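Local coordinates for protein putative surface-anchored fimbrial subunit (Corynebacterium diphtheriae, PDB 3HR6) that forms the shaft of the bacterium's surface pili, as a subunit built of tandem Ig-like modules stabilised by isopeptide and disulfide bonds, at residues F306-I311 with L423-V428; Q329-E334 with D343-L348; G389-L394 with P409-L414. One frame throughout, in Å; residues are numbered along the deposited sequence.

How the contacts relate
All three contacts belong to the C-terminal part of the chain and illustrate how an Ig-like module is closed from two sheets. Contact 1 joins strands 302-315 and 424-432, so its loop encloses contacts 2 and 3, which follow one another in series. Contacts 2 and 3, with centres about 9 Å apart, share the four-stranded antiparallel sheet in which strands 327-333 and 391-398 are neighbours, and the C333-C393 disulfide ties them covalently. From the centre of contact 1 those of contacts 2 and 3 lie about 15 Å and about 12 Å away; I309 packs on L330, and V428 on V412. Contact 1 thus pairs this stretch's opening and closing strands, against which the disulfide-bonded sheet packs.

Contact 1: residues F306-I311 with L423-V428; sequences FGQITI and LVEQKV
I309 and V428 meet methyl to methyl across a parallel strand pair, with CG2 of I309 3.9 Å from CG2 of V428. This is the tightly packed face: V412 of the facing sheet touches I309, Q426 and V428, while L330 packs on I309. Q426 sends its NE2 to K413 O, so this face is apolar around a satisfied amide. The two strands run only 12° from exactly parallel, their axes 4.6 Å apart. Q308 and T310 each bond through both backbone groups, Q308 to V424 O and Q426 N, T310 to Q426 O and V428 N, and V424 N reaches F306 O. The other face is polar and more open. There Q308 stretches alongside E425, its CG anti to the backbone N (chi1 174°), and NE2 of Q308 donates to OE2 of E425 at 2.8 Å. That oxygen is met from above the carboxylate plane, the amide plane being turned 73° from it. A water gives one proton to E425 OE2, at 2.7 Å, and the other to Q308 O, while accepting from T310 OG1. With a carboxylate at its NE2, and S365 and Q263 donating to its OE1, the Q308 amide has its flip fixed.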
ATOM      1  N   PHE A 306      15.626 -10.114   3.919  1.00 12.03           N
ATOM      2  CA  PHE A 306      16.925  -9.748   4.464  1.00 11.63           C
ATOM      3  C   PHE A 306      17.527 -10.913   5.183  1.00 11.55           C
ATOM      4  O   PHE A 306      16.850 -11.829   5.635  1.00 11.76           O
ATOM      5  CB  PHE A 306      16.826  -8.533   5.390  1.00 12.16           C
ATOM      6  CG  PHE A 306      16.740  -7.229   4.641  1.00 14.38           C
ATOM      7  CD1 PHE A 306      15.593  -6.891   3.922  1.00 13.05           C
ATOM      8  CD2 PHE A 306      17.821  -6.376   4.597  1.00 13.59           C
ATOM      9  CE1 PHE A 306      15.541  -5.693   3.204  1.00 15.22           C
ATOM     10  CE2 PHE A 306      17.755  -5.181   3.898  1.00 14.90           C
ATOM     11  CZ  PHE A 306      16.634  -4.847   3.184  1.00 14.85           C
ATOM     12  N   GLY A 307      18.859 -10.857   5.274  1.00 11.29           N
ATOM     13  CA  GLY A 307      19.601 -11.902   5.981  1.00 11.75           C
ATOM     14  C   GLY A 307      20.758 -11.336   6.766  1.00 12.28           C
ATOM     15  O   GLY A 307      21.104 -10.167   6.673  1.00 11.70           O
ATOM     16  N   GLN A 308      21.314 -12.178   7.595  1.00 10.44           N
ATOM     17  CA  GLN A 308      22.343 -11.781   8.557  1.00 11.41           C
ATOM     18  C   GLN A 308      23.317 -12.949   8.740  1.00 11.44           C
ATOM     19  O   GLN A 308      22.903 -14.070   8.934  1.00 11.64           O
ATOM     20  CB  GLN A 308      21.653 -11.526   9.892  1.00 13.08           C
ATOM     21  CG  GLN A 308      22.559 -11.237  11.035  1.00 14.16           C
ATOM     22  CD  GLN A 308      21.779 -10.798  12.247  1.00 14.60           C
ATOM     23  OE1 GLN A 308      21.591  -9.592  12.448  1.00 15.32           O
ATOM     24  NE2 GLN A 308      21.319 -11.763  13.057  1.00 16.02           N
ATOM     25  N   ILE A 309      24.607 -12.643   8.695  1.00 11.64           N
ATOM     26  CA  ILE A 309      25.685 -13.622   8.834  1.00 11.19           C
ATOM     27  C   ILE A 309      26.324 -13.361  10.181  1.00 11.02           C
ATOM     28  O   ILE A 309      26.660 -12.245  10.496  1.00 10.92           O
ATOM     29  CB  ILE A 309      26.724 -13.465   7.720  1.00 11.77           C
ATOM     30  CG1 ILE A 309      26.106 -13.850   6.378  1.00 12.33           C
ATOM     31  CG2 ILE A 309      27.928 -14.362   7.989  1.00 12.32           C
ATOM     32  CD1 ILE A 309      26.937 -13.386   5.206  1.00 13.48           C
ATOM     33  N   THR A 310      26.471 -14.397  10.983  1.00  9.41           N
ATOM     34  CA  THR A 310      27.216 -14.277  12.262  1.00 11.19           C
ATOM     35  C   THR A 310      28.482 -15.109  12.207  1.00 11.18           C
ATOM     36  O   THR A 310      28.431 -16.326  12.015  1.00 11.64           O
ATOM     37  CB  THR A 310      26.375 -14.629  13.505  1.00 11.00           C
ATOM     38  OG1 THR A 310      25.236 -13.757  13.566  1.00 11.55           O
ATOM     39  CG2 THR A 310      27.182 -14.438  14.773  1.00 13.32           C
ATOM     40  N   ILE A 311      29.631 -14.460  12.400  1.00  9.67           N
ATOM     41  CA  ILE A 311      30.920 -15.126  12.398  1.00 10.77           C
ATOM     42  C   ILE A 311      31.199 -15.449  13.854  1.00 10.42           C
ATOM     43  O   ILE A 311      30.992 -14.582  14.708  1.00 11.34           O
ATOM     44  CB  ILE A 311      32.053 -14.199  11.804  1.00 10.11           C
ATOM     45  CG1 ILE A 311      31.788 -13.845  10.341  1.00 11.48           C
ATOM     46  CG2 ILE A 311      33.440 -14.879  11.910  1.00 11.70           C
ATOM     47  CD1 ILE A 311      32.790 -12.823   9.771  1.00 15.60           C
ATOM     48  N   LEU A 423      13.864 -13.826   9.203  1.00  9.97           N
ATOM     49  CA  LEU A 423      15.209 -13.402   8.900  1.00  9.78           C
ATOM     50  C   LEU A 423      16.064 -14.597   8.482  1.00 11.08           C
ATOM     51  O   LEU A 423      16.071 -15.622   9.133  1.00 11.57           O
ATOM     52  CB  LEU A 423      15.810 -12.694  10.115  1.00 10.67           C
ATOM     53  CG  LEU A 423      17.217 -12.134   9.978  1.00 10.68           C
ATOM     54  CD1 LEU A 423      17.203 -10.938   9.076  1.00 10.23           C
ATOM     55  CD2 LEU A 423      17.782 -11.777  11.322  1.00 12.97           C
ATOM     56  N   VAL A 424      16.768 -14.474   7.377  1.00 11.34           N
ATOM     57  CA  VAL A 424      17.634 -15.556   6.930  1.00 11.02           C
ATOM     58  C   VAL A 424      18.961 -15.398   7.663  1.00 11.99           C
ATOM     59  O   VAL A 424      19.528 -14.314   7.668  1.00 11.95           O
ATOM     60  CB  VAL A 424      17.851 -15.507   5.424  1.00 11.04           C
ATOM     61  CG1 VAL A 424      18.810 -16.579   5.011  1.00 10.96           C
ATOM     62  CG2 VAL A 424      16.531 -15.652   4.661  1.00 11.60           C
ATOM     63  N   GLU A 425      19.433 -16.458   8.295  1.00 12.49           N
ATOM     64  CA  GLU A 425      20.674 -16.388   9.049  1.00 12.78           C
ATOM     65  C   GLU A 425      21.626 -17.476   8.670  1.00 12.95           C
ATOM     66  O   GLU A 425      21.237 -18.591   8.313  1.00 12.10           O
ATOM     67  CB  GLU A 425      20.361 -16.443  10.540  1.00 13.84           C
ATOM     68  CG  GLU A 425      19.606 -15.194  10.944  1.00 16.75           C
ATOM     69  CD  GLU A 425      19.680 -14.939  12.417  1.00 17.06           C
ATOM     70  OE1 GLU A 425      18.649 -15.190  13.063  1.00 20.53           O
ATOM     71  OE2 GLU A 425      20.785 -14.516  12.893  1.00 15.67           O
ATOM     72  N   GLN A 426      22.903 -17.192   8.808  1.00 12.55           N
ATOM     73  CA  GLN A 426      23.893 -18.255   8.767  1.00 13.99           C
ATOM     74  C   GLN A 426      24.936 -17.944   9.826  1.00 13.43           C
ATOM     75  O   GLN A 426      25.400 -16.816   9.883  1.00 15.08           O
ATOM     76  CB  GLN A 426      24.539 -18.292   7.380  1.00 14.19           C
ATOM     77  CG  GLN A 426      25.480 -19.440   7.149  1.00 18.27           C
ATOM     78  CD  GLN A 426      24.779 -20.774   7.314  1.00 18.39           C
ATOM     79  OE1 GLN A 426      25.071 -21.514   8.237  1.00 24.03           O
ATOM     80  NE2 GLN A 426      23.816 -21.047   6.462  1.00 16.99           N
ATOM     81  N   LYS A 427      25.273 -18.938  10.642  1.00 14.17           N
ATOM     82  CA  LYS A 427      26.368 -18.852  11.590  1.00 15.39           C
ATOM     83  C   LYS A 427      27.580 -19.496  10.944  1.00 15.54           C
ATOM     84  O   LYS A 427      27.487 -20.609  10.466  1.00 18.29           O
ATOM     85  CB  LYS A 427      25.987 -19.595  12.875  1.00 15.26           C
ATOM     86  CG  LYS A 427      27.000 -19.530  14.003  1.00 20.29           C
ATOM     87  CD  LYS A 427      26.697 -20.574  15.047  1.00 22.95           C
ATOM     88  CE  LYS A 427      25.458 -20.237  15.863  1.00 24.15           C
ATOM     89  NZ  LYS A 427      25.253 -21.250  16.942  1.00 27.23           N
ATOM     90  N   VAL A 428      28.723 -18.811  10.959  1.00 13.93           N
ATOM     91  CA  VAL A 428      29.932 -19.292  10.323  1.00 13.36           C
ATOM     92  C   VAL A 428      31.006 -19.417  11.404  1.00 12.59           C
ATOM     93  O   VAL A 428      31.502 -18.422  11.892  1.00 12.60           O
ATOM     94  CB  VAL A 428      30.378 -18.311   9.239  1.00 13.41           C
ATOM     95  CG1 VAL A 428      31.590 -18.855   8.483  1.00 15.76           C
ATOM     96  CG2 VAL A 428      29.186 -18.041   8.295  1.00 17.19           C
TER
HETATM   97  O   HOH W   1      23.276 -14.689  11.811  1.00 13.43           O

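Contact 2: residues Q329-E334 with D343-L348; sequences QLHRCE and DPPISL
H331 and D343 form the polar centre of this contact, ND1 of the imidazole donating to OD2 of the carboxylate at 2.6 Å. The aspartate CG lies anti to its backbone N (chi1 -168°), which carries the carboxylate to the strand, and OD2 sits almost exactly in the plane of the histidine ring, at its edge. At the carboxylate, the imidazole comes in on the anti side of OD2, with the two planes 51° apart. The same OD2 also accepts from R332 N at 2.9 Å, this time from above the carboxylate plane, so two donors grip one oxygen. H331 CG, anti to the carbonyl carbon (chi1 -80°), swings the ring toward the loop, where CA of P345 lies over one face, 4.2 Å from the ring centroid, in a CH-pi contact. The P345 ring also runs beside Q329, whose NE2 is 3.5 Å from P345 CG and bonds to Q352 O. On the inner side CG of L330 packs 3.9 Å from CD1 of I346, while I346 N bonds L330 O at 2.8 Å. A water joins L330 N to I346 O. S347 N bonds to Q158, a calcium-site residue. This is a His-carboxylate hydrogen bond pinning a loop to a strand of an Ig-like module.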
ATOM      1  N   GLN A 329      35.991  -9.345   4.983  1.00 11.98           N
ATOM      2  CA  GLN A 329      35.130  -8.658   4.054  1.00 12.73           C
ATOM      3  C   GLN A 329      34.180  -9.656   3.414  1.00 12.15           C
ATOM      4  O   GLN A 329      34.483 -10.859   3.216  1.00 10.98           O
ATOM      5  CB  GLN A 329      35.941  -7.854   3.046  1.00 12.61           C
ATOM      6  CG  GLN A 329      36.795  -6.806   3.673  1.00 14.49           C
ATOM      7  CD  GLN A 329      37.442  -5.922   2.636  1.00 14.11           C
ATOM      8  OE1 GLN A 329      38.284  -6.388   1.864  1.00 15.88           O
ATOM      9  NE2 GLN A 329      37.104  -4.641   2.654  1.00 16.23           N
ATOM     10  N   LEU A 330      32.993  -9.151   3.112  1.00 11.16           N
ATOM     11  CA  LEU A 330      31.955  -9.957   2.467  1.00 11.25           C
ATOM     12  C   LEU A 330      31.995  -9.739   0.948  1.00 11.90           C
ATOM     13  O   LEU A 330      32.123  -8.626   0.475  1.00 12.28           O
ATOM     14  CB  LEU A 330      30.589  -9.626   3.052  1.00 11.10           C
ATOM     15  CG  LEU A 330      29.387 -10.463   2.558  1.00 11.90           C
ATOM     16  CD1 LEU A 330      29.509 -11.911   3.008  1.00 14.23           C
ATOM     17  CD2 LEU A 330      28.068  -9.815   3.055  1.00 11.69           C
ATOM     18  N   HIS A 331      31.891 -10.837   0.214  1.00 11.54           N
ATOM     19  CA  HIS A 331      32.070 -10.878  -1.219  1.00 11.05           C
ATOM     20  C   HIS A 331      31.061 -11.830  -1.813  1.00 11.03           C
ATOM     21  O   HIS A 331      30.330 -12.499  -1.098  1.00 12.48           O
ATOM     22  CB  HIS A 331      33.462 -11.392  -1.558  1.00 10.87           C
ATOM     23  CG  HIS A 331      34.541 -10.361  -1.437  1.00 11.08           C
ATOM     24  ND1 HIS A 331      34.746  -9.393  -2.398  1.00 11.00           N
ATOM     25  CD2 HIS A 331      35.495 -10.168  -0.496  1.00 14.02           C
ATOM     26  CE1 HIS A 331      35.792  -8.657  -2.062  1.00 13.09           C
ATOM     27  NE2 HIS A 331      36.262  -9.099  -0.905  1.00 13.21           N
ATOM     28  N   ARG A 332      31.030 -11.876  -3.134  1.00 11.61           N
ATOM     29  CA  ARG A 332      30.318 -12.855  -3.909  1.00 11.87           C
ATOM     30  C   ARG A 332      31.344 -13.764  -4.600  1.00 12.58           C
ATOM     31  O   ARG A 332      32.420 -13.297  -5.007  1.00 12.00           O
ATOM     32  CB  ARG A 332      29.445 -12.200  -4.974  1.00 12.49           C
ATOM     33  CG  ARG A 332      28.337 -11.309  -4.409  1.00 12.31           C
ATOM     34  CD  ARG A 332      27.267 -12.138  -3.764  1.00 13.11           C
ATOM     35  NE  ARG A 332      26.552 -12.985  -4.702  1.00 11.07           N
ATOM     36  CZ  ARG A 332      25.532 -13.797  -4.422  1.00 11.91           C
ATOM     37  NH1 ARG A 332      25.070 -13.881  -3.169  1.00 12.22           N
ATOM     38  NH2 ARG A 332      24.985 -14.524  -5.407  1.00 13.62           N
ATOM     39  N   CYS A 333      31.010 -15.052  -4.669  1.00 12.66           N
ATOM     40  CA  CYS A 333      31.869 -16.079  -5.231  0.60 12.66           C
ATOM     41  C   CYS A 333      31.121 -16.840  -6.340  1.00 13.18           C
ATOM     42  O   CYS A 333      29.879 -16.907  -6.330  1.00 13.25           O
ATOM     43  CB  CYS A 333      32.329 -17.027  -4.098  0.60 13.08           C
ATOM     44  SG  CYS A 333      33.727 -16.445  -3.102  0.60 11.34           S
ATOM     45  N   GLU A 334      31.873 -17.391  -7.294  1.00 13.72           N
ATOM     46  CA  GLU A 334      31.367 -18.295  -8.302  1.00 14.86           C
ATOM     47  C   GLU A 334      31.260 -19.696  -7.697  1.00 16.23           C
ATOM     48  O   GLU A 334      31.717 -19.933  -6.566  1.00 15.47           O
ATOM     49  CB  GLU A 334      32.285 -18.310  -9.530  1.00 15.14           C
ATOM     50  CG  GLU A 334      32.399 -16.981 -10.230  1.00 14.58           C
ATOM     51  CD  GLU A 334      31.106 -16.493 -10.866  1.00 14.34           C
ATOM     52  OE1 GLU A 334      30.119 -17.262 -10.981  1.00 13.58           O
ATOM     53  OE2 GLU A 334      31.084 -15.304 -11.270  1.00 15.45           O
ATOM     54  N   ASP A 343      35.104  -8.382  -7.970  1.00 14.43           N
ATOM     55  CA  ASP A 343      34.097  -8.309  -6.917  1.00 14.07           C
ATOM     56  C   ASP A 343      34.498  -7.363  -5.790  1.00 13.76           C
ATOM     57  O   ASP A 343      35.529  -7.562  -5.172  1.00 13.56           O
ATOM     58  CB  ASP A 343      33.879  -9.669  -6.266  1.00 14.35           C
ATOM     59  CG  ASP A 343      32.651  -9.682  -5.384  1.00 14.04           C
ATOM     60  OD1 ASP A 343      31.532  -9.542  -5.970  1.00 12.05           O
ATOM     61  OD2 ASP A 343      32.812  -9.804  -4.150  1.00 14.76           O
ATOM     62  N   PRO A 344      33.677  -6.341  -5.531  1.00 13.82           N
ATOM     63  CA  PRO A 344      33.988  -5.395  -4.471  1.00 14.50           C
ATOM     64  C   PRO A 344      33.538  -5.914  -3.111  1.00 13.25           C
ATOM     65  O   PRO A 344      32.621  -6.737  -3.030  1.00 11.92           O
ATOM     66  CB  PRO A 344      33.140  -4.171  -4.841  1.00 15.22           C
ATOM     67  CG  PRO A 344      31.945  -4.766  -5.486  1.00 15.15           C
ATOM     68  CD  PRO A 344      32.456  -5.953  -6.276  1.00 14.28           C
ATOM     69  N   PRO A 345      34.149  -5.425  -2.046  1.00 13.34           N
ATOM     70  CA  PRO A 345      33.622  -5.746  -0.739  1.00 13.29           C
ATOM     71  C   PRO A 345      32.201  -5.223  -0.636  1.00 13.12           C
ATOM     72  O   PRO A 345      31.868  -4.165  -1.231  1.00 13.19           O
ATOM     73  CB  PRO A 345      34.535  -4.983   0.210  1.00 13.62           C
ATOM     74  CG  PRO A 345      35.756  -4.718  -0.583  1.00 15.67           C
ATOM     75  CD  PRO A 345      35.291  -4.500  -1.953  1.00 14.11           C
ATOM     76  N   ILE A 346      31.381  -5.972   0.064  1.00 12.04           N
ATOM     77  CA  ILE A 346      29.995  -5.592   0.263  1.00 12.58           C
ATOM     78  C   ILE A 346      29.917  -4.671   1.441  1.00 12.86           C
ATOM     79  O   ILE A 346      30.497  -4.942   2.502  1.00 12.87           O
ATOM     80  CB  ILE A 346      29.106  -6.859   0.396  1.00 12.58           C
ATOM     81  CG1 ILE A 346      29.097  -7.559  -0.954  1.00 12.54           C
ATOM     82  CG2 ILE A 346      27.701  -6.503   0.911  1.00 12.28           C
ATOM     83  CD1 ILE A 346      28.541  -8.980  -0.943  1.00 12.53           C
ATOM     84  N   SER A 347      29.195  -3.562   1.262  1.00 12.02           N
ATOM     85  CA  SER A 347      29.009  -2.573   2.317  1.00 13.17           C
ATOM     86  C   SER A 347      27.676  -2.792   3.030  1.00 13.13           C
ATOM     87  O   SER A 347      26.645  -2.996   2.391  1.00 13.40           O
ATOM     88  CB  SER A 347      29.084  -1.159   1.705  1.00 14.01           C
ATOM     89  OG  SER A 347      28.940  -0.180   2.679  1.00 19.24           O
ATOM     90  N   LEU A 348      27.702  -2.766   4.354  1.00 11.83           N
ATOM     91  CA  LEU A 348      26.484  -2.892   5.168  1.00 11.73           C
ATOM     92  C   LEU A 348      26.500  -1.784   6.205  1.00 12.41           C
ATOM     93  O   LEU A 348      27.400  -1.708   7.044  1.00 12.29           O
ATOM     94  CB  LEU A 348      26.374  -4.237   5.931  1.00 12.17           C
ATOM     95  CG  LEU A 348      26.488  -5.462   5.056  1.00 10.94           C
ATOM     96  CD1 LEU A 348      26.633  -6.795   5.844  1.00  9.85           C
ATOM     97  CD2 LEU A 348      25.252  -5.548   4.082  1.00 11.29           C
TER
HETATM   98  O   HOH W   2      32.752  -6.369   3.090  1.00 13.33           O

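Contact 3: residues G389-L394 with P409-L414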
ATOM      1  N   GLY A 389      27.926 -14.107  -9.294  1.00 15.04           N
ATOM      2  CA  GLY A 389      28.253 -15.372  -8.684  1.00 15.23           C
ATOM      3  C   GLY A 389      27.034 -16.123  -8.206  1.00 14.58           C
ATOM      4  O   GLY A 389      25.916 -15.863  -8.607  1.00 15.43           O
ATOM      5  N   THR A 390      27.292 -17.093  -7.345  1.00 14.52           N
ATOM      6  CA  THR A 390      26.264 -17.979  -6.866  1.00 14.32           C
ATOM      7  C   THR A 390      26.093 -17.955  -5.364  1.00 13.29           C
ATOM      8  O   THR A 390      25.076 -18.397  -4.888  1.00 12.05           O
ATOM      9  CB  THR A 390      26.531 -19.450  -7.255  1.00 14.33           C
ATOM     10  OG1 THR A 390      27.753 -19.919  -6.667  1.00 15.71           O
ATOM     11  CG2 THR A 390      26.587 -19.614  -8.770  1.00 15.45           C
ATOM     12  N   GLU A 391      27.075 -17.465  -4.623  1.00 13.29           N
ATOM     13  CA  GLU A 391      26.963 -17.416  -3.166  1.00 13.29           C
ATOM     14  C   GLU A 391      27.733 -16.240  -2.618  1.00 13.47           C
ATOM     15  O   GLU A 391      28.633 -15.706  -3.264  1.00 14.34           O
ATOM     16  CB  GLU A 391      27.542 -18.702  -2.494  1.00 13.36           C
ATOM     17  CG  GLU A 391      27.002 -20.040  -2.971  1.00 15.60           C
ATOM     18  CD  GLU A 391      25.549 -20.364  -2.599  1.00 19.14           C
ATOM     19  OE1 GLU A 391      24.885 -19.630  -1.821  1.00 18.41           O
ATOM     20  OE2 GLU A 391      25.065 -21.404  -3.126  1.00 19.15           O
ATOM     21  N   PHE A 392      27.424 -15.899  -1.373  1.00 12.88           N
ATOM     22  CA  PHE A 392      28.271 -15.042  -0.593  1.00 12.11           C
ATOM     23  C   PHE A 392      29.498 -15.800  -0.088  1.00 13.01           C
ATOM     24  O   PHE A 392      29.517 -17.053   0.055  1.00 12.71           O
ATOM     25  CB  PHE A 392      27.520 -14.457   0.609  1.00 12.98           C
ATOM     26  CG  PHE A 392      26.403 -13.531   0.253  1.00 10.58           C
ATOM     27  CD1 PHE A 392      26.640 -12.202  -0.114  1.00 13.30           C
ATOM     28  CD2 PHE A 392      25.084 -13.979   0.267  1.00 14.32           C
ATOM     29  CE1 PHE A 392      25.606 -11.360  -0.453  1.00 13.42           C
ATOM     30  CE2 PHE A 392      24.048 -13.145  -0.068  1.00 14.07           C
ATOM     31  CZ  PHE A 392      24.291 -11.826  -0.428  1.00 14.39           C
ATOM     32  N   CYS A 393      30.541 -15.033   0.165  1.00 13.33           N
ATOM     33  CA  CYS A 393      31.725 -15.618   0.804  1.00 13.40           C
ATOM     34  C   CYS A 393      32.464 -14.591   1.591  1.00 13.58           C
ATOM     35  O   CYS A 393      32.354 -13.413   1.350  1.00 14.12           O
ATOM     36  CB  CYS A 393      32.627 -16.305  -0.216  1.00 13.62           C
ATOM     37  SG  CYS A 393      33.029 -15.169  -1.598  1.00 17.48           S
ATOM     38  N   LEU A 394      33.226 -15.054   2.569  1.00 12.37           N
ATOM     39  CA  LEU A 394      33.995 -14.154   3.406  1.00 12.02           C
ATOM     40  C   LEU A 394      35.473 -14.300   3.093  1.00 12.81           C
ATOM     41  O   LEU A 394      35.970 -15.417   2.932  1.00 13.21           O
ATOM     42  CB  LEU A 394      33.769 -14.517   4.862  1.00 11.23           C
ATOM     43  CG  LEU A 394      32.372 -14.242   5.439  1.00 11.90           C
ATOM     44  CD1 LEU A 394      32.185 -15.052   6.801  1.00 11.77           C
ATOM     45  CD2 LEU A 394      32.137 -12.736   5.614  1.00 16.10           C
ATOM     46  N   PRO A 409      38.336 -17.900   0.016  1.00 16.84           N
ATOM     47  CA  PRO A 409      37.066 -17.410   0.556  1.00 16.11           C
ATOM     48  C   PRO A 409      36.310 -18.527   1.266  1.00 16.07           C
ATOM     49  O   PRO A 409      36.374 -19.683   0.838  1.00 16.22           O
ATOM     50  CB  PRO A 409      36.314 -16.927  -0.690  1.00 16.48           C
ATOM     51  CG  PRO A 409      37.381 -16.631  -1.681  1.00 17.19           C
ATOM     52  CD  PRO A 409      38.456 -17.636  -1.429  1.00 16.91           C
ATOM     53  N   VAL A 410      35.597 -18.174   2.341  1.00 14.77           N
ATOM     54  CA  VAL A 410      34.757 -19.116   3.079  1.00 14.35           C
ATOM     55  C   VAL A 410      33.327 -18.936   2.559  1.00 13.52           C
ATOM     56  O   VAL A 410      32.732 -17.870   2.771  1.00 13.35           O
ATOM     57  CB  VAL A 410      34.792 -18.835   4.605  1.00 14.38           C
ATOM     58  CG1 VAL A 410      33.909 -19.800   5.354  1.00 15.90           C
ATOM     59  CG2 VAL A 410      36.211 -18.913   5.158  1.00 13.41           C
ATOM     60  N   ILE A 411      32.795 -19.966   1.895  1.00 12.34           N
ATOM     61  CA  ILE A 411      31.463 -19.874   1.289  1.00 12.93           C
ATOM     62  C   ILE A 411      30.466 -19.776   2.429  1.00 12.80           C
ATOM     63  O   ILE A 411      30.588 -20.486   3.434  1.00 13.39           O
ATOM     64  CB  ILE A 411      31.116 -21.072   0.376  1.00 12.83           C
ATOM     65  CG1 ILE A 411      32.131 -21.194  -0.766  1.00 15.83           C
ATOM     66  CG2 ILE A 411      29.693 -20.897  -0.201  1.00 14.31           C
ATOM     67  CD1 ILE A 411      32.411 -19.884  -1.459  1.00 19.11           C
ATOM     68  N   VAL A 412      29.545 -18.838   2.310  1.00 12.21           N
ATOM     69  CA  VAL A 412      28.471 -18.689   3.262  1.00 12.59           C
ATOM     70  C   VAL A 412      27.167 -18.734   2.478  1.00 13.46           C
ATOM     71  O   VAL A 412      26.927 -17.875   1.631  1.00 13.67           O
ATOM     72  CB  VAL A 412      28.613 -17.394   4.080  1.00 13.65           C
ATOM     73  CG1 VAL A 412      27.438 -17.214   5.049  1.00 14.17           C
ATOM     74  CG2 VAL A 412      29.961 -17.372   4.819  1.00 11.85           C
ATOM     75  N   LYS A 413      26.362 -19.759   2.730  1.00 12.87           N
ATOM     76  CA  LYS A 413      25.054 -19.958   2.089  0.50 13.78           C
ATOM     77  C   LYS A 413      24.034 -19.040   2.751  1.00 14.30           C
ATOM     78  O   LYS A 413      23.700 -19.233   3.928  1.00 15.27           O
ATOM     79  CB  LYS A 413      24.598 -21.420   2.235  0.50 14.38           C
ATOM     80  CG  LYS A 413      25.460 -22.455   1.486  0.50 14.82           C
ATOM     81  CD  LYS A 413      25.165 -23.898   1.915  0.50 17.45           C
ATOM     82  CE  LYS A 413      25.397 -24.918   0.780  0.50 17.36           C
ATOM     83  NZ  LYS A 413      25.292 -26.354   1.214  0.50 19.22           N
ATOM     84  N   LEU A 414      23.585 -18.029   2.024  1.00 12.70           N
ATOM     85  CA  LEU A 414      22.627 -17.069   2.522  1.00 11.75           C
ATOM     86  C   LEU A 414      21.763 -16.637   1.372  1.00 12.41           C
ATOM     87  O   LEU A 414      22.208 -15.887   0.525  1.00 12.74           O
ATOM     88  CB  LEU A 414      23.369 -15.865   3.109  1.00 11.40           C
ATOM     89  CG  LEU A 414      22.449 -15.025   3.982  1.00 10.62           C
ATOM     90  CD1 LEU A 414      22.289 -15.693   5.381  1.00 11.54           C
ATOM     91  CD2 LEU A 414      22.961 -13.609   4.038  1.00 13.18           C
TER
HETATM   92  O   HOH W   3      25.116 -17.375  -0.324  1.00 17.21           O
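L394 and V410 form a hydrogen-bonded antiparallel pair in which L394 N donates to V410 O and V410 N to L394 O, the latter at 2.8 Å. C393 and I411 follow as a non-hydrogen-bonded pair, their CA atoms 4.3 Å apart. The strand axes splay, their directions 138° apart, and the next link, from V412 N to F392 O at 2.9 Å, has its donor 42° above the carbonyl plane. Beyond it a water takes over, accepting from F392 N and L414 N. The two strands form a hairpin whose second strand, 410-412, is an edge of a four-stranded sheet of an Ig-like module, and T390 and E391 together face C333 in a classic beta bulge. A C393 chi1 of 53° directs SG to C333 of strand 327-333, where the disulfide forms. C393 CB touches P409 CB and, at 3.8 Å, I411 CD1. E391 crosses I411 at about a right angle, its CB 3.8 Å from I411 CG2. On the other face L394 CD1 lies 3.8 Å from V412 CG2. The F392 ring presents its edge to L414, whose O lies near the ring plane, 3.4 Å from CE2 of F392, while R332 makes a cation-pi contact with this ring.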